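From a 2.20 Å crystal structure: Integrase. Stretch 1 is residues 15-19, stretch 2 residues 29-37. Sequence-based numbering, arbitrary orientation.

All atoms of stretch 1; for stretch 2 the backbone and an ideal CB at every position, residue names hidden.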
# COMPACT_ATOMS: atom_id res chain seq x y z
N THR A 15 12.96 9.96 5.58
CA THR A 15 11.54 9.75 5.79
C THR A 15 11.13 8.29 5.69
O THR A 15 11.58 7.56 4.81
CB THR A 15 10.73 10.56 4.79
OG1 THR A 15 10.93 10.03 3.48
CG2 THR A 15 11.17 12.02 4.79
N ILE A 16 10.29 7.86 6.63
CA ILE A 16 9.78 6.49 6.65
C ILE A 16 8.46 6.51 5.90
O ILE A 16 7.66 7.44 6.08
CB ILE A 16 9.48 5.99 8.08
CG1 ILE A 16 10.67 6.24 9.02
CG2 ILE A 16 9.14 4.51 8.04
CD1 ILE A 16 10.39 5.83 10.46
N ILE A 17 8.20 5.51 5.08
CA ILE A 17 6.95 5.49 4.33
C ILE A 17 6.24 4.14 4.38
O ILE A 17 6.79 3.12 3.94
CB ILE A 17 7.18 5.87 2.85
CG1 ILE A 17 7.66 7.32 2.76
CG2 ILE A 17 5.90 5.69 2.04
CD1 ILE A 17 8.17 7.72 1.38
N TRP A 18 5.03 4.13 4.94
CA TRP A 18 4.22 2.93 5.02
C TRP A 18 3.63 2.75 3.62
O TRP A 18 3.11 3.71 3.04
CB TRP A 18 3.08 3.13 6.02
CG TRP A 18 2.20 1.93 6.18
CD1 TRP A 18 2.47 0.81 6.92
CD2 TRP A 18 0.89 1.75 5.64
NE1 TRP A 18 1.41 -0.05 6.87
CE2 TRP A 18 0.42 0.50 6.09
CE3 TRP A 18 0.07 2.53 4.81
CZ2 TRP A 18 -0.85 0.00 5.76
CZ3 TRP A 18 -1.20 2.04 4.47
CH2 TRP A 18 -1.64 0.79 4.95
N VAL A 19 3.70 1.54 3.08
CA VAL A 19 3.20 1.27 1.74
C VAL A 19 2.29 0.04 1.65
O VAL A 19 2.65 -1.04 2.11
CB VAL A 19 4.38 1.05 0.76
CG1 VAL A 19 3.86 0.71 -0.64
CG2 VAL A 19 5.26 2.30 0.72
N UNK A 29 -0.98 2.44 -2.33
CA UNK A 29 -1.35 3.40 -1.30
C UNK A 29 -0.14 3.54 -0.40
O UNK A 29 0.49 2.54 -0.06
CB UNK A 29 -2.59 2.96 -0.52
N UNK A 30 0.20 4.76 -0.03
CA UNK A 30 1.37 4.98 0.82
C UNK A 30 1.14 6.19 1.69
O UNK A 30 0.29 7.03 1.38
CB UNK A 30 2.64 5.16 -0.02
N UNK A 31 1.90 6.29 2.77
CA UNK A 31 1.74 7.40 3.70
C UNK A 31 3.05 7.60 4.46
O UNK A 31 3.66 6.62 4.88
CB UNK A 31 0.58 7.15 4.66
N UNK A 32 3.48 8.84 4.61
CA UNK A 32 4.70 9.11 5.38
C UNK A 32 4.34 8.97 6.86
O UNK A 32 3.27 9.42 7.27
CB UNK A 32 5.27 10.50 5.07
N UNK A 33 5.21 8.36 7.65
CA UNK A 33 4.93 8.23 9.08
C UNK A 33 6.10 8.74 9.95
O UNK A 33 7.26 8.64 9.55
CB UNK A 33 4.63 6.77 9.42
N UNK A 34 5.79 9.30 11.13
CA UNK A 34 6.76 9.85 12.08
C UNK A 34 7.82 8.86 12.56
O UNK A 34 8.99 9.22 12.72
CB UNK A 34 6.01 10.40 13.30
N UNK A 35 7.40 7.63 12.79
CA UNK A 35 8.30 6.59 13.26
C UNK A 35 7.64 5.23 13.07
O UNK A 35 6.41 5.14 13.00
CB UNK A 35 8.68 6.81 14.73
N UNK A 36 8.45 4.18 12.97
CA UNK A 36 7.93 2.82 12.77
C UNK A 36 7.39 2.21 14.05
O UNK A 36 8.08 1.46 14.74
CB UNK A 36 9.03 1.92 12.20
N UNK A 37 6.13 2.52 14.36
CA UNK A 37 5.49 1.99 15.56
C UNK A 37 4.18 1.32 15.18
O UNK A 37 3.69 1.46 14.06
CB UNK A 37 5.25 3.10 16.59

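Stretch 1 runs as a strand antiparallel to the first part of stretch 2, with Ile-17 and Val-19 on one face of the sheet and Ile-16 and Trp-18 on the other.

Position 29 has extended backbone angles (-130/137), and its CB points sideways, 5.3 Å from Trp-18 CZ3. Nothing charged is offered there, so many side chains would fit, polar or apolar. It is Glu-29, whose OE1 accepts a weak hydrogen bond from the backbone N of the next residue; OE2 is bonded elsewhere in the structure.

Position 30 lies opposite Val-19 in a non-hydrogen-bonded pair, the CA atoms 4.2 Å apart. The ideal CB is already 3.4 Å from Trp-18 O and 3.9 Å from both Ile-17 CG2 and Val-19 CG2, which favours a small apolar residue. Ala-30 meets this: its CB touches Ile-17 CG2 at 3.9 Å and Val-19 CG2 at 4.0 Å, while its CA makes a CA-H...O contact of 3.1 Å with Trp-18 O.

Position 31 pairs with Trp-18, and two backbone hydrogen bonds close the ring between them: Trp-18 N to O of residue 31 (2.8 Å) and N of residue 31 to Trp-18 O (2.9 Å). These bonds exclude proline, which has no N-H to donate, but otherwise leave the choice of side chain open. The CB points to the face of Ile-16 and Trp-18, 4.6 Å from Trp-18 O, where a beta-branched, aromatic or long polar residue could sit. Gln-31 is found, and the end of its side chain leads away from stretch 1.

At position 32 the CB returns to the face of Ile-17, 4.6 Å from Ile-17 CG1, and the pairing is again non-hydrogen-bonded. An extended backbone (-76/139) beside an aliphatic neighbour suits Val, Ile, Leu or Thr. Val-32, with chi1 in t, sets CG2 4.1 Å from Ile-17 CG1.

Position 33 donates its backbone N to Ile-16 O (3.1 Å, 166°). Its CB lies on the face of Ile-16 and Trp-18, 5.2 Å from Trp-18 N, leaving room for a branched or longer apolar chain to reach back. Ile-33 does so: CG1 comes to 3.8 Å from Ile-16 CG2, and CG2 to 4.3 Å from Trp-18 CB. A water adds a link between the backbones, donating to Ile-33 O (2.6 Å) and accepting from Ile-16 N (2.9 Å).

Position 34 points away, and its phi of -58° is compatible with proline, though many residues would do; it is Pro-34. At position 35 the CB also points away, 4.7 Å from Ile-16 CD1, so a polar chain is acceptable. In Glu-35 the main contact is through the backbone, CA lying 3.6 Å from Ile-16 CD1.

Position 36 directs its CB sideways, 4.5 Å from Ile-16 CD1; a chain with several methylenes could lie along the isoleucine. Glu-36 does this, its CG 3.7 Å from Ile-16 CG2. Position 37 is beyond reach of stretch 1, which sets no preference. Thr-37 is an N-cap, its side chain capping a backbone N just past the stretch.

Stretch 2, residues 29-37: EAQVIPEET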
# COMPACT_ATOMS: atom_id res chain seq x y z
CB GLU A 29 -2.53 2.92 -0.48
CG GLU A 29 -3.80 3.68 -0.77
CD GLU A 29 -3.58 5.18 -0.83
OE1 GLU A 29 -2.95 5.75 0.09
OE2 GLU A 29 -4.05 5.79 -1.82
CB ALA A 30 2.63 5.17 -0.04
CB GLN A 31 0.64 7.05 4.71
CG GLN A 31 -0.31 8.17 5.05
CD GLN A 31 -1.48 8.26 4.09
OE1 GLN A 31 -1.31 8.49 2.89
NE2 GLN A 31 -2.68 8.07 4.61
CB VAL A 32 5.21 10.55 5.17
CG1 VAL A 32 6.39 10.81 6.11
CG2 VAL A 32 5.62 10.77 3.73
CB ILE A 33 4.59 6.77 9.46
CG1 ILE A 33 5.71 5.84 9.02
CG2 ILE A 33 3.27 6.35 8.80
CD1 ILE A 33 5.47 4.41 9.39
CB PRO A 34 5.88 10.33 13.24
CG PRO A 34 4.60 10.67 12.58
CD PRO A 34 4.42 9.49 11.64
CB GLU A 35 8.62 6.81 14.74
CG GLU A 35 7.40 7.10 15.60
CD GLU A 35 7.75 7.29 17.07
OE1 GLU A 35 6.83 7.61 17.86
OE2 GLU A 35 8.93 7.12 17.45
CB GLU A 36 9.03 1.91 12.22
CG GLU A 36 9.20 1.96 10.72
CD GLU A 36 10.26 1.01 10.23
OE1 GLU A 36 11.47 1.32 10.42
OE2 GLU A 36 9.90 -0.05 9.68
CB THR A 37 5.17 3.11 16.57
OG1 THR A 37 4.50 4.18 15.91
CG2 THR A 37 6.45 3.62 17.22
O HOH W 1 9.31 9.85 8.50
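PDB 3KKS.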